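Local structure of putative thiol-disulfide oxidoreductase (Bacteroides vulgatus, 4GRF) at residues 22-27 with 32-37; 113-118 with 133-138. The protein probably works as a thiol-disulfide oxidoreductase, of which this chain is the thioredoxin domain. All blocks are in the same frame, centred on the assembly; numbering follows the deposited sequence. Where two conformers were deposited one is given.

How the interactions relate
Interaction 1 precedes interaction 2 along the chain, and their centres lie 12 Å apart. Both build on the five-stranded mixed sheet, in which strands 31-37 and 112-116 are antiparallel neighbours. Two probable backbone hydrogen bonds join the interactions directly: Val-32 O to Val-116 N at 2.8 Å and Val-34 N to Ile-114 O at 2.9 Å. The side chains used point to opposite faces: Val-32 and Val-34 meet the segment following strand 21-23, whereas Leu-115 points to helix 129-140. The sheet of this thioredoxin domain is thus packed on both faces by apolar contacts, each lying away from the disulfide and the glutathione site.

Interaction 1 of 2, residues 22-27 with 32-37; sequences VSLNDF and VLVDFW
The backbones of the two segments come closest at Phe-27 and Val-32, whose CA atoms are 7.2 Å apart, and no hydrogen bond spans the gap. Side-chain packing therefore makes the contact: Leu-24 and Phe-27 meet Val-32 and Val-34, with Val-32 using one methyl for each of the first two. CG2 of Val-32 rests on CB of Phe-27 at 3.6 Å and lies 4.0 Å from the carbonyl O of Phe-27. The phenyl ring itself swings off from the strand: with CG anti to the carbonyl carbon (chi1 -57°), it extends toward strand 63-69, where it meets the ring of Tyr-66, and Val-32 CG2 approaches it only obliquely. CG1 of Val-32 is 4.1 Å from CD1 of Leu-24. That same leucine methyl reaches CG2 of Val-34 at 3.9 Å, so a single branch end bridges two valines of the strand. The CB of Leu-24 does not aim at the strand; placing CG opposite the backbone N (chi1 177°) and then turning CD1 inward brings the tip nearer. Leu-24 and Val-34 cross at about a right angle.

The bend that presents Leu-24 is supported by bonds within 22-27. Ser-23 N gives a nearly straight bond to Asp-26 OD2 (3.0 Å, 173°), meeting it from above the carboxylate plane. Asp-26 N bonds to Ser-23 O, and Phe-27 N to Leu-24 O at 3.0 Å, consistent with the 3-10 turn at 24-26. Tyr-66 and Tyr-105 touch Leu-24 as well, extending the apolar cluster. The arrangement, an N-terminal antiparallel hairpin (13-15 with 21-23) whose following turn packs on a face of the central strand 31-37, fits a TlpA-like thioredoxin domain, in which that strand leads to the Cys-41 and Cys-44 disulfide.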
loop_
_atom_site.group_PDB
_atom_site.type_symbol
_atom_site.label_atom_id
_atom_site.label_comp_id
_atom_site.label_asym_id
_atom_site.label_seq_id
_atom_site.Cartn_x
_atom_site.Cartn_y
_atom_site.Cartn_z
ATOM N N VAL A 22 -2.616 -6.050 -11.313
ATOM C CA VAL A 22 -1.511 -5.129 -11.100
ATOM C C VAL A 22 -0.725 -5.658 -9.907
ATOM O O VAL A 22 -1.309 -5.975 -8.860
ATOM C CB VAL A 22 -2.006 -3.699 -10.802
ATOM C CG1 VAL A 22 -0.822 -2.777 -10.525
ATOM C CG2 VAL A 22 -2.811 -3.158 -11.977
ATOM N N SER A 23 0.581 -5.799 -10.105
ATOM C CA SER A 23 1.485 -6.391 -9.127
ATOM C C SER A 23 2.459 -5.359 -8.569
ATOM O O SER A 23 2.741 -4.371 -9.205
ATOM C CB SER A 23 2.335 -7.462 -9.793
ATOM O OG SER A 23 3.248 -6.852 -10.677
ATOM N N LEU A 24 2.995 -5.639 -7.398
ATOM C CA LEU A 24 4.005 -4.776 -6.801
ATOM C C LEU A 24 5.196 -4.619 -7.755
ATOM O O LEU A 24 5.757 -3.534 -7.891
ATOM C CB LEU A 24 4.455 -5.344 -5.460
ATOM C CG LEU A 24 5.572 -4.555 -4.762
ATOM C CD1 LEU A 24 5.205 -3.091 -4.537
ATOM C CD2 LEU A 24 5.938 -5.258 -3.464
ATOM N N ASN A 25 5.557 -5.702 -8.435
ATOM C CA ASN A 25 6.690 -5.691 -9.390
ATOM C C ASN A 25 6.499 -4.683 -10.528
ATOM O O ASN A 25 7.471 -4.194 -11.112
ATOM C CB ASN A 25 6.886 -7.107 -9.946
ATOM C CG ASN A 25 8.071 -7.213 -10.898
ATOM O OD1 ASN A 25 9.218 -6.964 -10.507
ATOM N ND2 ASN A 25 7.798 -7.582 -12.155
ATOM N N ASP A 26 5.241 -4.341 -10.835
ATOM C CA ASP A 26 4.950 -3.397 -11.886
ATOM C C ASP A 26 5.545 -2.028 -11.596
ATOM O O ASP A 26 5.710 -1.213 -12.508
ATOM C CB ASP A 26 3.435 -3.263 -12.103
ATOM C CG ASP A 26 2.824 -4.471 -12.782
ATOM O OD1 ASP A 26 3.544 -5.228 -13.490
ATOM O OD2 ASP A 26 1.598 -4.657 -12.634
ATOM N N PHE A 27 5.882 -1.783 -10.337
ATOM C CA PHE A 27 6.365 -0.474 -9.922
ATOM C C PHE A 27 7.856 -0.426 -9.628
ATOM O O PHE A 27 8.355 0.546 -9.030
ATOM C CB PHE A 27 5.572 -0.014 -8.710
ATOM C CG PHE A 27 4.098 0.026 -8.974
ATOM C CD1 PHE A 27 3.557 1.027 -9.759
ATOM C CD2 PHE A 27 3.266 -0.964 -8.474
ATOM C CE1 PHE A 27 2.196 1.051 -10.030
ATOM C CE2 PHE A 27 1.903 -0.939 -8.735
ATOM C CZ PHE A 27 1.375 0.060 -9.519
ATOM N N VAL A 32 7.698 2.856 -3.542
ATOM C CA VAL A 32 6.297 2.521 -3.418
ATOM C C VAL A 32 5.951 2.392 -1.947
ATOM O O VAL A 32 6.555 1.599 -1.243
ATOM C CB VAL A 32 5.998 1.152 -4.068
ATOM C CG1 VAL A 32 4.485 0.938 -4.138
ATOM C CG2 VAL A 32 6.614 1.052 -5.452
ATOM N N LEU A 33 4.967 3.157 -1.500
ATOM C CA LEU A 33 4.368 2.919 -0.218
ATOM C C LEU A 33 3.329 1.844 -0.453
ATOM O O LEU A 33 2.456 1.992 -1.318
ATOM C CB LEU A 33 3.686 4.189 0.283
ATOM C CG LEU A 33 3.587 4.518 1.770
ATOM C CD1 LEU A 33 4.935 4.514 2.491
ATOM C CD2 LEU A 33 2.973 5.905 1.883
ATOM N N VAL A 34 3.450 0.746 0.275
ATOM C CA VAL A 34 2.469 -0.319 0.205
ATOM C C VAL A 34 1.587 -0.244 1.462
ATOM O O VAL A 34 2.095 -0.280 2.593
ATOM C CB VAL A 34 3.152 -1.680 0.087
ATOM C CG1 VAL A 34 2.116 -2.782 -0.073
ATOM C CG2 VAL A 34 4.100 -1.681 -1.097
ATOM N N ASP A 35 0.297 -0.052 1.230
ATOM C CA ASP A 35 -0.694 0.122 2.284
ATOM C C ASP A 35 -1.633 -1.067 2.300
ATOM O O ASP A 35 -2.480 -1.187 1.417
ATOM C CB ASP A 35 -1.478 1.395 1.985
ATOM C CG ASP A 35 -2.573 1.653 2.962
ATOM O OD1 ASP A 35 -2.505 1.095 4.071
ATOM O OD2 ASP A 35 -3.511 2.412 2.596
ATOM N N PHE A 36 -1.446 -1.966 3.261
ATOM C CA PHE A 36 -2.348 -3.089 3.460
ATOM C C PHE A 36 -3.494 -2.655 4.381
ATOM O O PHE A 36 -3.277 -2.152 5.491
ATOM C CB PHE A 36 -1.639 -4.273 4.112
ATOM C CG PHE A 36 -0.489 -4.860 3.314
ATOM C CD1 PHE A 36 0.785 -4.341 3.426
ATOM C CD2 PHE A 36 -0.678 -5.965 2.504
ATOM C CE1 PHE A 36 1.847 -4.906 2.716
ATOM C CE2 PHE A 36 0.376 -6.531 1.808
ATOM C CZ PHE A 36 1.626 -5.988 1.906
ATOM N N TRP A 37 -4.716 -2.873 3.918
ATOM C CA TRP A 37 -5.891 -2.316 4.587
ATOM C C TRP A 37 -7.159 -3.077 4.231
ATOM O O TRP A 37 -7.153 -3.996 3.421
ATOM C CB TRP A 37 -6.048 -0.836 4.213
ATOM C CG TRP A 37 -6.510 -0.631 2.803
ATOM C CD1 TRP A 37 -5.796 -0.868 1.662
ATOM C CD2 TRP A 37 -7.783 -0.157 2.379
ATOM N NE1 TRP A 37 -6.537 -0.575 0.564
ATOM C CE2 TRP A 37 -7.777 -0.154 0.971
ATOM C CE3 TRP A 37 -8.945 0.228 3.049
ATOM C CZ2 TRP A 37 -8.865 0.246 0.222
ATOM C CZ3 TRP A 37 -10.027 0.619 2.302
ATOM C CH2 TRP A 37 -9.980 0.630 0.896
#

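Interaction 2 of 2, residues 113-118 with 133-138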
loop_
_atom_site.group_PDB
_atom_site.type_symbol
_atom_site.label_atom_id
_atom_site.label_comp_id
_atom_site.label_asym_id
_atom_site.label_seq_id
_atom_site.Cartn_x
_atom_site.Cartn_y
_atom_site.Cartn_z
ATOM N N ILE A 113 1.749 -0.337 6.821
ATOM C CA ILE A 113 2.231 0.551 5.768
ATOM C C ILE A 113 3.759 0.553 5.747
ATOM O O ILE A 113 4.412 0.902 6.741
ATOM C CB ILE A 113 1.726 1.983 5.970
ATOM C CG1 ILE A 113 0.209 1.990 6.141
ATOM C CG2 ILE A 113 2.142 2.850 4.792
ATOM C CD1 ILE A 113 -0.376 3.367 6.406
ATOM N N ILE A 114 4.312 0.158 4.611
ATOM C CA ILE A 114 5.746 0.018 4.446
ATOM C C ILE A 114 6.208 0.792 3.207
ATOM O O ILE A 114 5.407 1.122 2.351
ATOM C CB ILE A 114 6.167 -1.451 4.302
ATOM C CG1 ILE A 114 5.501 -2.094 3.073
ATOM C CG2 ILE A 114 5.796 -2.231 5.564
ATOM C CD1 ILE A 114 5.970 -3.499 2.785
ATOM N N LEU A 115 7.506 1.066 3.127
ATOM C CA LEU A 115 8.103 1.742 1.986
ATOM C C LEU A 115 9.061 0.782 1.317
ATOM O O LEU A 115 9.948 0.219 1.977
ATOM C CB LEU A 115 8.866 3.010 2.385
ATOM C CG LEU A 115 9.407 3.837 1.198
ATOM C CD1 LEU A 115 8.303 4.266 0.233
ATOM C CD2 LEU A 115 10.203 5.035 1.694
ATOM N N VAL A 116 8.822 0.558 0.031
ATOM C CA VAL A 116 9.656 -0.300 -0.810
ATOM C C VAL A 116 10.492 0.557 -1.776
ATOM O O VAL A 116 9.991 1.497 -2.378
ATOM C CB VAL A 116 8.769 -1.293 -1.581
ATOM C CG1 VAL A 116 9.605 -2.161 -2.515
ATOM C CG2 VAL A 116 7.968 -2.147 -0.601
ATOM N N ASP A 117 11.778 0.222 -1.922
ATOM C CA ASP A 117 12.656 1.008 -2.801
ATOM C C ASP A 117 12.542 0.559 -4.268
ATOM O O ASP A 117 11.818 -0.378 -4.596
ATOM C CB ASP A 117 14.102 1.040 -2.241
ATOM C CG ASP A 117 14.872 -0.265 -2.447
ATOM O OD1 ASP A 117 14.387 -1.147 -3.172
ATOM O OD2 ASP A 117 15.993 -0.393 -1.883
ATOM N N PRO A 118 13.188 1.283 -5.181
ATOM C CA PRO A 118 13.003 0.992 -6.614
ATOM C C PRO A 118 13.488 -0.394 -7.044
ATOM O O PRO A 118 13.146 -0.864 -8.135
ATOM C CB PRO A 118 13.805 2.112 -7.287
ATOM C CG PRO A 118 13.747 3.239 -6.320
ATOM C CD PRO A 118 13.818 2.604 -4.963
ATOM N N TYR A 133 4.811 11.033 5.517
ATOM C CA TYR A 133 5.306 12.062 4.616
ATOM C C TYR A 133 6.816 12.280 4.786
ATOM O O TYR A 133 7.579 12.293 3.811
ATOM C CB TYR A 133 4.567 13.375 4.901
ATOM C CG TYR A 133 4.923 14.475 3.947
ATOM C CD1 TYR A 133 6.073 15.242 4.147
ATOM C CD2 TYR A 133 4.131 14.753 2.848
ATOM C CE1 TYR A 133 6.417 16.244 3.277
ATOM C CE2 TYR A 133 4.463 15.764 1.969
ATOM C CZ TYR A 133 5.600 16.504 2.191
ATOM O OH TYR A 133 5.927 17.505 1.326
ATOM N N ASN A 134 7.251 12.482 6.020
ATOM C CA ASN A 134 8.665 12.794 6.264
ATOM C C ASN A 134 9.585 11.659 5.837
ATOM O O ASN A 134 10.661 11.911 5.297
ATOM C CB ASN A 134 8.903 13.171 7.725
ATOM C CG ASN A 134 8.075 14.371 8.146
ATOM O OD1 ASN A 134 7.638 15.170 7.308
ATOM N ND2 ASN A 134 7.830 14.486 9.436
ATOM N N THR A 135 9.143 10.414 6.020
ATOM C CA THR A 135 9.949 9.267 5.623
ATOM C C THR A 135 10.053 9.165 4.111
ATOM O O THR A 135 11.143 8.951 3.557
ATOM C CB THR A 135 9.402 7.948 6.219
ATOM O OG1 THR A 135 9.464 8.026 7.644
ATOM C CG2 THR A 135 10.233 6.753 5.742
ATOM N N VAL A 136 8.940 9.370 3.410
ATOM C CA VAL A 136 8.994 9.325 1.969
ATOM C C VAL A 136 9.876 10.452 1.447
ATOM O O VAL A 136 10.663 10.254 0.532
ATOM C CB VAL A 136 7.585 9.392 1.333
ATOM C CG1 VAL A 136 7.674 9.585 -0.167
ATOM C CG2 VAL A 136 6.807 8.123 1.679
ATOM N N GLU A 137 9.746 11.638 2.025
ATOM C CA GLU A 137 10.554 12.781 1.593
ATOM C C GLU A 137 12.048 12.454 1.678
ATOM O O GLU A 137 12.821 12.718 0.740
ATOM C CB GLU A 137 10.241 13.978 2.480
ATOM C CG GLU A 137 10.950 15.255 2.076
ATOM C CD GLU A 137 10.545 16.416 2.963
ATOM O OE1 GLU A 137 10.183 16.172 4.131
ATOM O OE2 GLU A 137 10.581 17.562 2.493
ATOM N N LYS A 138 12.428 11.872 2.805
ATOM C CA LYS A 138 13.805 11.462 3.065
ATOM C C LYS A 138 14.384 10.543 1.995
ATOM O O LYS A 138 15.522 10.715 1.564
ATOM C CB LYS A 138 13.875 10.798 4.441
ATOM C CG LYS A 138 15.163 10.061 4.766
ATOM C CD LYS A 138 15.014 9.310 6.087
ATOM C CE LYS A 138 16.324 8.697 6.569
ATOM N NZ LYS A 138 16.841 7.631 5.666
#
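Leu-115 alone carries the strand's side of this contact, touching Thr-135 and Val-136 of helix 129-140. Just before it, Ile-114 turns its side chain to the other face of the sheet, toward Tyr-105. At Leu-115 the CB points at the helix, and its CA lies 7.6 Å from that of Val-136. With CG anti to the backbone N (chi1 -175°), the leucine forks between its two partners: CD2 is 4.4 Å from CG2 of Thr-135, and CD1 is likewise 4.4 Å from CG2 of Val-136. Both separations are at the long end of van der Waals contact. The helix here is the C-terminal one of the thioredoxin fold, laid against the sheet after the antiparallel strands 112-116 and 122-124. Val-136 also touches Phe-58 of helix 48-58, while Ala-124 is next to Thr-135. Thr-135 offers only its methyl to the leucine; its OG1 is hydrogen-bonded to Asp-131 O, one turn earlier in the helix. Beyond Val-116, which again faces away from the helix, Asp-117 OD1 accepts hydrogen bonds from Glu-119 N and Lys-121 N, bracing the turn that leads from Pro-118 into strand 122-124.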